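Local coordinates for GTP-binding protein (Pyrococcus horikoshii, PDB 1WXQ), which is of unknown function but probably binds GTP and may hydrolyse nucleotide, as an Obg-type P-loop GTPase with a TGS domain, at residues A154-I168 with M186-W198. Residues are numbered along the deposited sequence; the frame is centred on the assembly and turned at random.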
loop_
_atom_site.group_PDB
_atom_site.type_symbol
_atom_site.label_atom_id
_atom_site.label_comp_id
_atom_site.label_asym_id
_atom_site.label_seq_id
_atom_site.Cartn_x
_atom_site.Cartn_y
_atom_site.Cartn_z
ATOM N N ALA A 154 -25.828 5.860 18.728
ATOM C CA ALA A 154 -26.749 4.794 18.351
ATOM C C ALA A 154 -28.209 5.262 18.344
ATOM O O ALA A 154 -29.050 4.760 17.609
ATOM C CB ALA A 154 -26.576 3.643 19.344
ATOM N N LYS A 155 -28.510 6.234 19.227
ATOM C CA LYS A 155 -29.898 6.645 19.330
ATOM C C LYS A 155 -30.202 7.867 18.447
ATOM O O LYS A 155 -31.347 8.209 18.188
ATOM C CB LYS A 155 -30.182 6.980 20.790
ATOM C CG LYS A 155 -29.859 5.808 21.716
ATOM C CD LYS A 155 -30.554 5.931 23.068
ATOM C CE LYS A 155 -29.692 6.658 24.104
ATOM N NZ LYS A 155 -29.872 6.030 25.406
ATOM N N ARG A 156 -29.140 8.562 17.994
ATOM C CA ARG A 156 -29.363 9.645 17.038
ATOM C C ARG A 156 -29.588 9.124 15.611
ATOM O O ARG A 156 -29.290 9.785 14.626
ATOM C CB ARG A 156 -28.142 10.566 17.068
ATOM C CG ARG A 156 -28.473 11.985 16.606
ATOM C CD ARG A 156 -27.823 12.319 15.259
ATOM N NE ARG A 156 -26.566 11.581 15.096
ATOM C CZ ARG A 156 -25.737 11.981 14.115
ATOM N NH1 ARG A 156 -26.063 13.006 13.347
ATOM N NH2 ARG A 156 -24.584 11.335 13.920
ATOM N N ILE A 157 -29.951 7.821 15.616
ATOM C CA ILE A 157 -29.855 7.083 14.359
ATOM C C ILE A 157 -30.847 5.919 14.302
ATOM O O ILE A 157 -31.131 5.349 13.258
ATOM C CB ILE A 157 -28.420 6.577 14.214
ATOM C CG1 ILE A 157 -27.475 7.766 14.014
ATOM C CG2 ILE A 157 -28.297 5.658 12.981
ATOM C CD1 ILE A 157 -26.114 7.347 14.245
ATOM N N LYS A 158 -31.345 5.543 15.498
ATOM C CA LYS A 158 -32.357 4.508 15.603
ATOM C C LYS A 158 -33.752 5.089 15.406
ATOM O O LYS A 158 -34.699 4.405 15.048
ATOM C CB LYS A 158 -32.245 3.871 16.986
ATOM C CG LYS A 158 -33.156 2.652 17.141
ATOM C CD LYS A 158 -33.602 2.440 18.588
ATOM C CE LYS A 158 -34.561 1.257 18.739
ATOM N NZ LYS A 158 -33.901 0.181 19.478
ATOM N N LEU A 159 -33.862 6.398 15.697
ATOM C CA LEU A 159 -35.130 7.079 15.485
ATOM C C LEU A 159 -35.049 8.017 14.283
ATOM O O LEU A 159 -35.985 8.172 13.507
ATOM C CB LEU A 159 -35.462 7.888 16.734
ATOM C CG LEU A 159 -36.769 8.661 16.611
ATOM C CD1 LEU A 159 -37.101 9.460 17.873
ATOM C CD2 LEU A 159 -36.736 9.669 15.463
ATOM N N GLN A 160 -33.890 8.696 14.164
ATOM C CA GLN A 160 -33.636 9.447 12.941
ATOM C C GLN A 160 -33.463 8.487 11.763
ATOM O O GLN A 160 -33.409 8.872 10.606
ATOM C CB GLN A 160 -32.372 10.288 13.138
ATOM C CG GLN A 160 -32.670 11.788 13.226
ATOM C CD GLN A 160 -31.373 12.564 13.295
ATOM O OE1 GLN A 160 -31.321 13.744 13.605
ATOM N NE2 GLN A 160 -30.290 11.839 12.959
ATOM N N LYS A 161 -33.325 7.191 12.111
ATOM C CA LYS A 161 -33.365 6.147 11.090
ATOM C C LYS A 161 -32.201 6.226 10.096
ATOM O O LYS A 161 -32.245 5.683 8.999
ATOM C CB LYS A 161 -34.683 6.287 10.326
ATOM C CG LYS A 161 -35.909 6.182 11.238
ATOM C CD LYS A 161 -36.187 4.745 11.682
ATOM C CE LYS A 161 -37.414 4.639 12.594
ATOM N NZ LYS A 161 -37.623 3.244 12.979
ATOM N N ILE A 162 -31.141 6.956 10.489
ATOM C CA ILE A 162 -29.995 7.079 9.587
ATOM C C ILE A 162 -29.469 5.712 9.137
ATOM O O ILE A 162 -29.740 4.685 9.744
ATOM C CB ILE A 162 -28.898 7.855 10.317
ATOM C CG1 ILE A 162 -29.199 9.353 10.281
ATOM C CG2 ILE A 162 -27.545 7.631 9.613
ATOM C CD1 ILE A 162 -28.204 10.166 11.110
ATOM N N LYS A 163 -28.735 5.772 8.012
ATOM C CA LYS A 163 -28.081 4.586 7.504
ATOM C C LYS A 163 -26.781 4.319 8.274
ATOM O O LYS A 163 -25.872 5.140 8.291
ATOM C CB LYS A 163 -27.883 4.853 5.993
ATOM C CG LYS A 163 -27.516 3.627 5.150
ATOM C CD LYS A 163 -28.759 2.824 4.691
ATOM C CE LYS A 163 -28.515 2.091 3.372
ATOM N NZ LYS A 163 -28.415 3.040 2.245
ATOM N N LEU A 164 -26.814 3.177 8.990
ATOM C CA LEU A 164 -25.765 2.890 9.968
ATOM C C LEU A 164 -24.361 2.907 9.355
ATOM O O LEU A 164 -23.475 3.632 9.789
ATOM C CB LEU A 164 -26.050 1.520 10.580
ATOM C CG LEU A 164 -24.998 1.116 11.612
ATOM C CD1 LEU A 164 -24.955 2.075 12.805
ATOM C CD2 LEU A 164 -25.238 -0.278 12.190
ATOM N N GLU A 165 -24.290 2.232 8.210
ATOM C CA GLU A 165 -23.091 2.310 7.383
ATOM C C GLU A 165 -22.623 3.738 7.103
ATOM O O GLU A 165 -21.456 4.058 7.320
ATOM C CB GLU A 165 -23.296 1.565 6.060
ATOM C CG GLU A 165 -24.737 1.481 5.597
ATOM C CD GLU A 165 -25.507 0.353 6.272
ATOM O OE1 GLU A 165 -25.113 -0.824 6.080
ATOM O OE2 GLU A 165 -26.503 0.640 6.984
ATOM N N SER A 166 -23.522 4.598 6.639
ATOM C CA SER A 166 -23.159 5.984 6.332
ATOM C C SER A 166 -22.739 6.778 7.555
ATOM O O SER A 166 -21.812 7.581 7.495
ATOM C CB SER A 166 -24.325 6.711 5.642
ATOM O OG SER A 166 -24.079 8.115 5.556
ATOM N N ALA A 167 -23.428 6.559 8.666
ATOM C CA ALA A 167 -23.118 7.275 9.899
ATOM C C ALA A 167 -21.751 6.885 10.465
ATOM O O ALA A 167 -20.985 7.743 10.904
ATOM C CB ALA A 167 -24.207 7.023 10.935
ATOM N N ILE A 168 -21.450 5.592 10.480
ATOM C CA ILE A 168 -20.145 5.165 10.983
ATOM C C ILE A 168 -19.107 5.671 9.987
ATOM O O ILE A 168 -18.091 6.255 10.373
ATOM C CB ILE A 168 -20.051 3.627 11.106
ATOM C CG1 ILE A 168 -20.999 3.130 12.198
ATOM C CG2 ILE A 168 -18.639 3.221 11.402
ATOM C CD1 ILE A 168 -21.049 1.618 12.329
HETATM N N MSE A 186 -19.490 -5.030 8.839
HETATM C CA MSE A 186 -20.699 -5.353 9.574
HETATM C C MSE A 186 -21.272 -6.676 9.103
HETATM O O MSE A 186 -21.606 -7.555 9.910
HETATM C CB MSE A 186 -21.740 -4.264 9.374
HETATM C CG MSE A 186 -21.424 -2.976 10.071
HETATM SE SE MSE A 186 -22.901 -1.770 9.857
HETATM C CE MSE A 186 -24.349 -3.000 10.209
ATOM N N HIS A 187 -21.395 -6.796 7.785
ATOM C CA HIS A 187 -21.944 -7.990 7.158
ATOM C C HIS A 187 -21.156 -9.215 7.585
ATOM O O HIS A 187 -21.731 -10.248 7.913
ATOM C CB HIS A 187 -21.912 -7.824 5.629
ATOM C CG HIS A 187 -22.378 -9.027 4.867
ATOM N ND1 HIS A 187 -21.569 -10.116 4.623
ATOM C CD2 HIS A 187 -23.576 -9.315 4.301
ATOM C CE1 HIS A 187 -22.248 -11.022 3.940
ATOM N NE2 HIS A 187 -23.469 -10.561 3.733
ATOM N N LYS A 188 -19.839 -9.072 7.611
ATOM C CA LYS A 188 -18.942 -10.156 7.970
ATOM C C LYS A 188 -19.025 -10.617 9.419
ATOM O O LYS A 188 -18.726 -11.770 9.719
ATOM C CB LYS A 188 -17.513 -9.741 7.654
ATOM C CG LYS A 188 -16.479 -10.824 7.862
ATOM C CD LYS A 188 -15.100 -10.301 7.519
ATOM C CE LYS A 188 -14.029 -11.308 7.885
ATOM N NZ LYS A 188 -12.692 -10.868 7.397
ATOM N N LEU A 189 -19.420 -9.723 10.318
ATOM C CA LEU A 189 -19.516 -10.056 11.734
ATOM C C LEU A 189 -20.966 -10.058 12.210
ATOM O O LEU A 189 -21.191 -9.799 13.404
ATOM C CB LEU A 189 -18.712 -9.048 12.560
ATOM C CG LEU A 189 -17.230 -8.847 12.235
ATOM C CD1 LEU A 189 -16.691 -7.660 13.010
ATOM C CD2 LEU A 189 -16.451 -10.112 12.582
ATOM N N ASN A 190 -21.890 -10.345 11.298
ATOM C CA ASN A 190 -23.312 -10.403 11.628
ATOM C C ASN A 190 -23.726 -9.295 12.586
ATOM O O ASN A 190 -24.376 -9.531 13.587
ATOM C CB ASN A 190 -23.609 -11.749 12.297
ATOM C CG ASN A 190 -23.569 -12.861 11.288
ATOM O OD1 ASN A 190 -23.996 -12.723 10.150
ATOM N ND2 ASN A 190 -23.115 -14.032 11.769
ATOM N N LEU A 191 -23.298 -8.063 12.293
ATOM C CA LEU A 191 -23.772 -6.988 13.157
ATOM C C LEU A 191 -25.102 -6.407 12.666
ATOM O O LEU A 191 -25.500 -6.579 11.521
ATOM C CB LEU A 191 -22.705 -5.893 13.187
ATOM C CG LEU A 191 -21.387 -6.377 13.793
ATOM C CD1 LEU A 191 -20.199 -5.504 13.380
ATOM C CD2 LEU A 191 -21.403 -6.384 15.321
ATOM N N PRO A 192 -25.849 -5.805 13.621
ATOM C CA PRO A 192 -27.190 -5.305 13.374
ATOM C C PRO A 192 -27.174 -3.866 12.853
ATOM O O PRO A 192 -26.276 -3.089 13.139
ATOM C CB PRO A 192 -27.905 -5.322 14.721
ATOM C CG PRO A 192 -26.840 -5.206 15.813
ATOM C CD PRO A 192 -25.499 -5.578 15.019
ATOM N N GLU A 193 -28.240 -3.556 12.124
ATOM C CA GLU A 193 -28.443 -2.213 11.596
ATOM C C GLU A 193 -28.802 -1.253 12.731
ATOM O O GLU A 193 -28.602 -0.038 12.623
ATOM C CB GLU A 193 -29.552 -2.232 10.545
ATOM C CG GLU A 193 -29.232 -3.115 9.352
ATOM C CD GLU A 193 -30.456 -3.429 8.519
ATOM O OE1 GLU A 193 -31.407 -4.041 9.069
ATOM O OE2 GLU A 193 -30.466 -3.067 7.319
ATOM N N ASP A 194 -29.338 -1.799 13.820
ATOM C CA ASP A 194 -29.687 -0.974 14.973
ATOM C C ASP A 194 -28.441 -0.868 15.839
ATOM O O ASP A 194 -28.092 -1.802 16.544
ATOM C CB ASP A 194 -30.816 -1.620 15.783
ATOM C CG ASP A 194 -31.306 -0.730 16.916
ATOM O OD1 ASP A 194 -30.649 0.299 17.197
ATOM O OD2 ASP A 194 -32.347 -1.061 17.528
ATOM N N PRO A 195 -27.742 0.269 15.786
ATOM C CA PRO A 195 -26.535 0.392 16.614
ATOM C C PRO A 195 -26.748 0.160 18.115
ATOM O O PRO A 195 -25.909 -0.443 18.767
ATOM C CB PRO A 195 -26.030 1.801 16.294
ATOM C CG PRO A 195 -27.292 2.540 15.866
ATOM C CD PRO A 195 -28.008 1.507 15.035
ATOM N N THR A 196 -27.869 0.625 18.657
ATOM C CA THR A 196 -28.158 0.454 20.084
ATOM C C THR A 196 -28.015 -0.998 20.543
ATOM O O THR A 196 -27.908 -1.268 21.744
ATOM C CB THR A 196 -29.592 0.913 20.445
ATOM O OG1 THR A 196 -30.547 -0.014 19.895
ATOM C CG2 THR A 196 -29.856 2.321 19.909
ATOM N N LYS A 197 -28.034 -1.929 19.593
ATOM C CA LYS A 197 -27.886 -3.345 19.914
ATOM C C LYS A 197 -26.404 -3.764 19.976
ATOM O O LYS A 197 -26.079 -4.818 20.513
ATOM C CB LYS A 197 -28.616 -4.206 18.875
ATOM C CG LYS A 197 -30.127 -4.116 18.996
ATOM C CD LYS A 197 -30.596 -3.532 20.319
ATOM C CE LYS A 197 -32.014 -2.987 20.183
ATOM N NZ LYS A 197 -33.079 -4.019 20.404
ATOM N N TRP A 198 -25.518 -2.939 19.419
ATOM C CA TRP A 198 -24.077 -3.217 19.412
ATOM C C TRP A 198 -23.465 -3.228 20.811
ATOM O O TRP A 198 -23.722 -2.320 21.610
ATOM C CB TRP A 198 -23.331 -2.167 18.572
ATOM C CG TRP A 198 -23.475 -2.345 17.078
ATOM C CD1 TRP A 198 -24.605 -2.726 16.404
ATOM C CD2 TRP A 198 -22.471 -2.111 16.077
ATOM N NE1 TRP A 198 -24.365 -2.745 15.055
ATOM C CE2 TRP A 198 -23.068 -2.371 14.822
ATOM C CE3 TRP A 198 -21.128 -1.705 16.116
ATOM C CZ2 TRP A 198 -22.365 -2.236 13.611
ATOM C CZ3 TRP A 198 -20.431 -1.571 14.917
ATOM C CH2 TRP A 198 -21.054 -1.836 13.683
#
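Ala154, in the short helix 151-154, sets its methyl against Pro195, CB to CB at 3.6 Å, and touches the CG2 of Thr196 with the same atom. Ile157 backs this patch, its CG2 turned to the ring of Pro195. Lys158 runs alongside the carboxylate of Asp194: its CG is anti to the backbone N (chi1 -173°), the aliphatic chain passes both oxygens, and a bend at the last torsion brings NZ to OD2 of Asp194, a salt bridge of 2.8 Å on the syn lone pair. Thr196 OG1 accepts a weak bond from the same ammonium. The other oxygen, OD1, receives the Thr196 hydroxyl at 2.7 Å from above the carboxylate plane and, weakly, the Thr196 amide, so that one oxygen takes two donors from the 3-10 segment 195-197. With an alanine in place of Asp194, Lys158 NZ, 4.4 Å from the like-charged NZ of Lys197, would probably lose its countercharge and the Thr196 hydroxyl an acceptor that fixes its rotation. Both segments belong to a largely helical outlying part of the Obg-type G region, where irregular chain leads from helix 151-154 into helix 164-171 and from helix 179-188 toward helix 200-214. Leu164, in the first turn of helix 164-171, lies among three partners: its CD1 is 3.7 Å from CB of Pro195, while its CD2 meets CE of selenomethionine Met186 and the CZ2 edge of Trp198. That indole is fixed by NE1, which donates to the carbonyl O of Pro192 at 2.7 Å, nearly straight (N-H...O 169°), with the oxygen close to the ring plane. One turn on, Ile168 brings CD1 within 3.7 Å of CH2 of Trp198, whose ring also meets Phe206 of helix 200-214 edge-to-face and lies against Trp150 with the planes about 30° apart.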